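Local structure of single-strand DNA-binding protein (Agrobacterium tumefaciens, 3BTP) at residues F447-P459 with L481-Y495. The protein binds single-stranded DNA whatever its nucleotide sequence and mediates nuclear uptake of the transferred T-DNA strand. Numbering follows the deposited sequence.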
loop_
_atom_site.group_PDB
_atom_site.type_symbol
_atom_site.label_atom_id
_atom_site.label_comp_id
_atom_site.label_asym_id
_atom_site.label_seq_id
_atom_site.Cartn_x
_atom_site.Cartn_y
_atom_site.Cartn_z
ATOM N N PHE A 447 -22.323 22.180 0.197
ATOM C CA PHE A 447 -22.550 21.420 -1.000
ATOM C C PHE A 447 -23.229 20.127 -0.628
ATOM O O PHE A 447 -22.746 19.337 0.223
ATOM C CB PHE A 447 -21.221 21.326 -1.651
ATOM C CG PHE A 447 -20.547 22.645 -1.651
ATOM C CD1 PHE A 447 -19.357 22.862 -2.307
ATOM C CD2 PHE A 447 -21.195 23.726 -1.051
ATOM C CE1 PHE A 447 -18.799 24.148 -2.324
ATOM C CE2 PHE A 447 -20.658 25.014 -1.063
ATOM C CZ PHE A 447 -19.443 25.224 -1.682
ATOM N N ASP A 448 -24.421 19.991 -1.198
ATOM C CA ASP A 448 -25.389 18.993 -0.772
ATOM C C ASP A 448 -25.169 17.579 -1.241
ATOM O O ASP A 448 -25.590 16.624 -0.581
ATOM C CB ASP A 448 -26.819 19.463 -1.032
ATOM C CG ASP A 448 -27.469 19.946 0.242
ATOM O OD1 ASP A 448 -27.205 21.127 0.647
ATOM O OD2 ASP A 448 -28.168 19.107 0.882
ATOM N N ARG A 449 -24.460 17.437 -2.353
ATOM C CA ARG A 449 -24.214 16.101 -2.873
ATOM C C ARG A 449 -23.203 15.271 -2.035
ATOM O O ARG A 449 -23.353 14.061 -1.894
ATOM C CB ARG A 449 -23.783 16.168 -4.325
ATOM C CG ARG A 449 -24.020 14.813 -5.072
ATOM C CD ARG A 449 -23.135 14.713 -6.356
ATOM N NE ARG A 449 -23.658 15.491 -7.490
ATOM C CZ ARG A 449 -23.276 16.727 -7.838
ATOM N NH1 ARG A 449 -22.351 17.400 -7.140
ATOM N NH2 ARG A 449 -23.837 17.298 -8.912
ATOM N N GLN A 450 -22.201 15.926 -1.484
ATOM C CA GLN A 450 -21.121 15.226 -0.828
ATOM C C GLN A 450 -21.564 14.344 0.392
ATOM O O GLN A 450 -22.535 14.624 1.053
ATOM C CB GLN A 450 -19.989 16.215 -0.555
ATOM C CG GLN A 450 -20.128 17.007 0.645
ATOM C CD GLN A 450 -19.370 18.279 0.536
ATOM O OE1 GLN A 450 -19.054 18.706 -0.569
ATOM N NE2 GLN A 450 -19.095 18.927 1.669
ATOM N N ALA A 451 -20.936 13.200 0.596
ATOM C CA ALA A 451 -21.229 12.418 1.801
ATOM C C ALA A 451 -21.174 13.263 3.127
ATOM O O ALA A 451 -20.360 14.205 3.274
ATOM C CB ALA A 451 -20.290 11.270 1.879
ATOM N N ALA A 452 -22.038 12.911 4.079
ATOM C CA ALA A 452 -22.123 13.636 5.357
ATOM C C ALA A 452 -20.932 13.384 6.311
ATOM O O ALA A 452 -20.596 14.192 7.113
ATOM C CB ALA A 452 -23.456 13.296 6.057
ATOM N N VAL A 453 -20.284 12.242 6.150
ATOM C CA VAL A 453 -19.159 11.839 6.969
ATOM C C VAL A 453 -18.196 11.218 5.994
ATOM O O VAL A 453 -18.609 10.526 5.060
ATOM C CB VAL A 453 -19.554 10.776 7.969
ATOM C CG1 VAL A 453 -18.319 10.294 8.792
ATOM C CG2 VAL A 453 -20.713 11.235 8.849
ATOM N N ILE A 454 -16.916 11.552 6.144
ATOM C CA ILE A 454 -15.873 10.767 5.555
ATOM C C ILE A 454 -14.863 10.237 6.579
ATOM O O ILE A 454 -14.617 10.854 7.577
ATOM C CB ILE A 454 -15.246 11.474 4.289
ATOM C CG1 ILE A 454 -14.548 12.771 4.626
ATOM C CG2 ILE A 454 -16.352 11.725 3.218
ATOM C CD1 ILE A 454 -13.952 13.356 3.420
ATOM N N VAL A 455 -14.268 9.094 6.315
ATOM C CA VAL A 455 -13.410 8.472 7.272
ATOM C C VAL A 455 -12.041 8.173 6.677
ATOM O O VAL A 455 -11.986 7.520 5.673
ATOM C CB VAL A 455 -14.068 7.108 7.857
ATOM C CG1 VAL A 455 -13.121 6.486 8.893
ATOM C CG2 VAL A 455 -15.484 7.396 8.497
ATOM N N ALA A 456 -10.960 8.583 7.353
ATOM C CA ALA A 456 -9.606 8.352 6.911
ATOM C C ALA A 456 -9.160 6.905 7.171
ATOM O O ALA A 456 -9.357 6.363 8.220
ATOM C CB ALA A 456 -8.637 9.362 7.577
ATOM N N ASP A 457 -8.561 6.275 6.180
ATOM C CA ASP A 457 -8.287 4.847 6.263
ATOM C C ASP A 457 -7.199 4.611 5.248
ATOM O O ASP A 457 -7.496 4.378 4.077
ATOM C CB ASP A 457 -9.546 4.107 5.828
ATOM C CG ASP A 457 -9.362 2.585 5.770
ATOM O OD1 ASP A 457 -8.643 1.986 6.659
ATOM O OD2 ASP A 457 -9.977 2.011 4.823
ATOM N N GLY A 458 -5.953 4.687 5.682
ATOM C CA GLY A 458 -4.838 4.777 4.786
ATOM C C GLY A 458 -4.751 6.138 4.080
ATOM O O GLY A 458 -5.142 7.180 4.635
ATOM N N PRO A 459 -4.180 6.151 2.867
ATOM C CA PRO A 459 -4.106 7.342 2.034
ATOM C C PRO A 459 -5.376 7.619 1.236
ATOM O O PRO A 459 -5.312 8.149 0.123
ATOM C CB PRO A 459 -2.865 7.104 1.179
ATOM C CG PRO A 459 -2.696 5.681 1.119
ATOM C CD PRO A 459 -3.468 5.022 2.263
ATOM N N LEU A 481 -14.470 12.813 9.842
ATOM C CA LEU A 481 -14.681 14.179 9.355
ATOM C C LEU A 481 -16.150 14.310 8.963
ATOM O O LEU A 481 -16.736 13.429 8.348
ATOM C CB LEU A 481 -13.813 14.467 8.096
ATOM C CG LEU A 481 -12.269 14.458 8.261
ATOM C CD1 LEU A 481 -11.619 13.708 7.144
ATOM C CD2 LEU A 481 -11.776 15.860 8.256
ATOM N N ILE A 482 -16.687 15.479 9.278
ATOM C CA ILE A 482 -18.095 15.779 9.235
ATOM C C ILE A 482 -18.304 16.860 8.194
ATOM O O ILE A 482 -17.550 17.863 8.162
ATOM C CB ILE A 482 -18.606 16.229 10.628
ATOM C CG1 ILE A 482 -18.081 15.287 11.747
ATOM C CG2 ILE A 482 -20.188 16.310 10.639
ATOM C CD1 ILE A 482 -18.716 13.857 11.687
ATOM N N ALA A 483 -19.287 16.650 7.318
ATOM C CA ALA A 483 -19.667 17.700 6.355
ATOM C C ALA A 483 -20.337 18.821 7.099
ATOM O O ALA A 483 -21.445 18.643 7.586
ATOM C CB ALA A 483 -20.618 17.171 5.234
ATOM N N ASP A 484 -19.674 19.967 7.143
ATOM C CA ASP A 484 -20.154 21.109 7.873
ATOM C C ASP A 484 -21.381 21.779 7.251
ATOM O O ASP A 484 -21.668 21.636 6.059
ATOM C CB ASP A 484 -19.014 22.153 8.045
ATOM C CG ASP A 484 -17.769 21.552 8.690
ATOM O OD1 ASP A 484 -17.886 20.735 9.639
ATOM O OD2 ASP A 484 -16.668 21.860 8.225
ATOM N N ARG A 485 -22.067 22.541 8.098
ATOM C CA ARG A 485 -23.252 23.257 7.759
ATOM C C ARG A 485 -23.101 24.627 8.393
ATOM O O ARG A 485 -22.538 24.739 9.479
ATOM C CB ARG A 485 -24.501 22.513 8.281
ATOM C CG ARG A 485 -24.961 21.525 7.347
ATOM C CD ARG A 485 -26.165 20.910 7.785
ATOM N NE ARG A 485 -26.430 19.652 7.101
ATOM C CZ ARG A 485 -27.133 19.475 5.969
ATOM N NH1 ARG A 485 -27.674 20.470 5.294
ATOM N NH2 ARG A 485 -27.277 18.256 5.499
ATOM N N ASN A 486 -23.592 25.672 7.733
ATOM C CA ASN A 486 -23.533 27.019 8.356
ATOM C C ASN A 486 -24.619 27.272 9.452
ATOM O O ASN A 486 -25.346 26.347 9.881
ATOM C CB ASN A 486 -23.511 28.104 7.277
ATOM C CG ASN A 486 -24.793 28.157 6.477
ATOM O OD1 ASN A 486 -25.800 27.576 6.863
ATOM N ND2 ASN A 486 -24.754 28.852 5.342
ATOM N N GLU A 487 -24.735 28.500 9.910
ATOM C CA GLU A 487 -25.826 28.826 10.841
ATOM C C GLU A 487 -27.279 28.592 10.270
ATOM O O GLU A 487 -28.202 28.155 11.039
ATOM C CB GLU A 487 -25.624 30.230 11.366
ATOM C CG GLU A 487 -26.254 30.528 12.713
ATOM C CD GLU A 487 -26.548 32.039 12.865
ATOM O OE1 GLU A 487 -25.751 32.886 12.321
ATOM O OE2 GLU A 487 -27.591 32.373 13.502
ATOM N N LYS A 488 -27.481 28.804 8.949
ATOM C CA LYS A 488 -28.798 28.449 8.319
ATOM C C LYS A 488 -29.100 26.925 8.172
ATOM O O LYS A 488 -30.186 26.550 7.744
ATOM C CB LYS A 488 -29.084 29.197 6.990
ATOM C CG LYS A 488 -29.025 30.762 7.023
ATOM C CD LYS A 488 -29.931 31.391 5.842
ATOM C CE LYS A 488 -30.098 32.990 5.875
ATOM N NZ LYS A 488 -30.875 33.655 4.684
ATOM N N GLY A 489 -28.171 26.038 8.520
ATOM C CA GLY A 489 -28.406 24.612 8.250
ATOM C C GLY A 489 -27.872 24.201 6.867
ATOM O O GLY A 489 -28.099 23.066 6.405
ATOM N N GLN A 490 -27.141 25.081 6.178
ATOM C CA GLN A 490 -26.708 24.627 4.863
ATOM C C GLN A 490 -25.272 24.195 4.781
ATOM O O GLN A 490 -24.411 24.794 5.444
ATOM C CB GLN A 490 -26.984 25.626 3.762
ATOM C CG GLN A 490 -26.361 26.984 3.963
ATOM C CD GLN A 490 -27.317 28.058 3.534
ATOM O OE1 GLN A 490 -28.553 27.835 3.575
ATOM N NE2 GLN A 490 -26.780 29.220 3.092
ATOM N N ARG A 491 -25.033 23.180 3.925
ATOM C CA ARG A 491 -23.703 22.637 3.680
ATOM C C ARG A 491 -22.799 23.713 3.131
ATOM O O ARG A 491 -23.220 24.467 2.277
ATOM C CB ARG A 491 -23.778 21.372 2.828
ATOM C CG ARG A 491 -24.550 20.329 3.565
ATOM C CD ARG A 491 -23.762 19.195 4.268
ATOM N NE ARG A 491 -23.471 18.343 3.188
ATOM C CZ ARG A 491 -23.770 17.086 3.013
ATOM N NH1 ARG A 491 -24.314 16.313 3.931
ATOM N NH2 ARG A 491 -23.444 16.631 1.828
ATOM N N THR A 492 -21.618 23.867 3.749
ATOM C CA THR A 492 -20.605 24.818 3.323
ATOM C C THR A 492 -19.644 24.138 2.293
ATOM O O THR A 492 -18.886 24.776 1.574
ATOM C CB THR A 492 -19.812 25.426 4.572
ATOM O OG1 THR A 492 -19.011 24.450 5.228
ATOM C CG2 THR A 492 -20.771 26.011 5.669
ATOM N N GLY A 493 -19.657 22.817 2.237
ATOM C CA GLY A 493 -18.661 22.172 1.402
ATOM C C GLY A 493 -17.444 21.729 2.197
ATOM O O GLY A 493 -16.687 20.883 1.711
ATOM N N THR A 494 -17.233 22.278 3.411
ATOM C CA THR A 494 -16.058 21.828 4.140
ATOM C C THR A 494 -16.347 20.552 4.930
ATOM O O THR A 494 -17.499 20.179 5.134
ATOM C CB THR A 494 -15.427 22.974 4.995
ATOM O OG1 THR A 494 -16.299 23.312 6.066
ATOM C CG2 THR A 494 -15.138 24.246 4.134
ATOM N N TYR A 495 -15.279 19.882 5.342
ATOM C CA TYR A 495 -15.338 18.807 6.255
ATOM C C TYR A 495 -14.417 19.164 7.419
ATOM O O TYR A 495 -13.266 19.529 7.200
ATOM C CB TYR A 495 -14.744 17.509 5.657
ATOM C CG TYR A 495 -15.668 16.819 4.698
ATOM C CD1 TYR A 495 -16.670 15.985 5.166
ATOM C CD2 TYR A 495 -15.552 17.064 3.298
ATOM C CE1 TYR A 495 -17.549 15.343 4.276
ATOM C CE2 TYR A 495 -16.398 16.447 2.413
ATOM C CZ TYR A 495 -17.418 15.630 2.911
ATOM O OH TYR A 495 -18.258 15.017 2.020
#
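Ile454 and Tyr495 meet at about a right angle in the buried part of this contact: Ile454 CD1 stands 3.9 Å from the centroid of the Tyr495 ring and only 4° off its normal, a CH-pi contact over the middle of the face. With chi1 at 64°, CG1 of Ile454 lies between backbone N and carbonyl carbon, where it touches Leu481 CB as well as the ring. The Tyr495 hydroxyl donates to Ala451 O at 2.6 Å, in the carbonyl plane on a lone pair, which fixes the ring's far end. Beside this apolar patch, strands 453-456 and 481-485 pair antiparallel as neighbours in the closed barrel. Ala483 N reaches Ala452 O at 2.8 Å, and Ile454 and Leu481 exchange two backbone bonds; Val453 faces Ile482 on the side packed by helix 510-515.

The other end, where Phe447 and Asp448 are exposed, is looser. Gly493 CA lies over the Phe447 ring, 3.8 Å from its centroid, but Phe447 N to Arg491 O and Gln450 NE2 to Gly493 O are both weak bonds. Beneath this exposed end Arg491 is buried: bent at chi2 and chi3, its chain brings NE and NH2 side-on to Phe447 O, each at 3.2 Å, with the oxygen near the guanidinium plane. The modelled approach of NH2 to Gln450 O is too short to weigh. The chemistry thus implies an apolar, regularly paired barrel wall whose incoming loop is held by polar bonds to its carbonyls, from Arg491 and the Tyr495 hydroxyl, the arginine's charge probably offset in part by a salt bridge to Asp511, which it shares with Arg485.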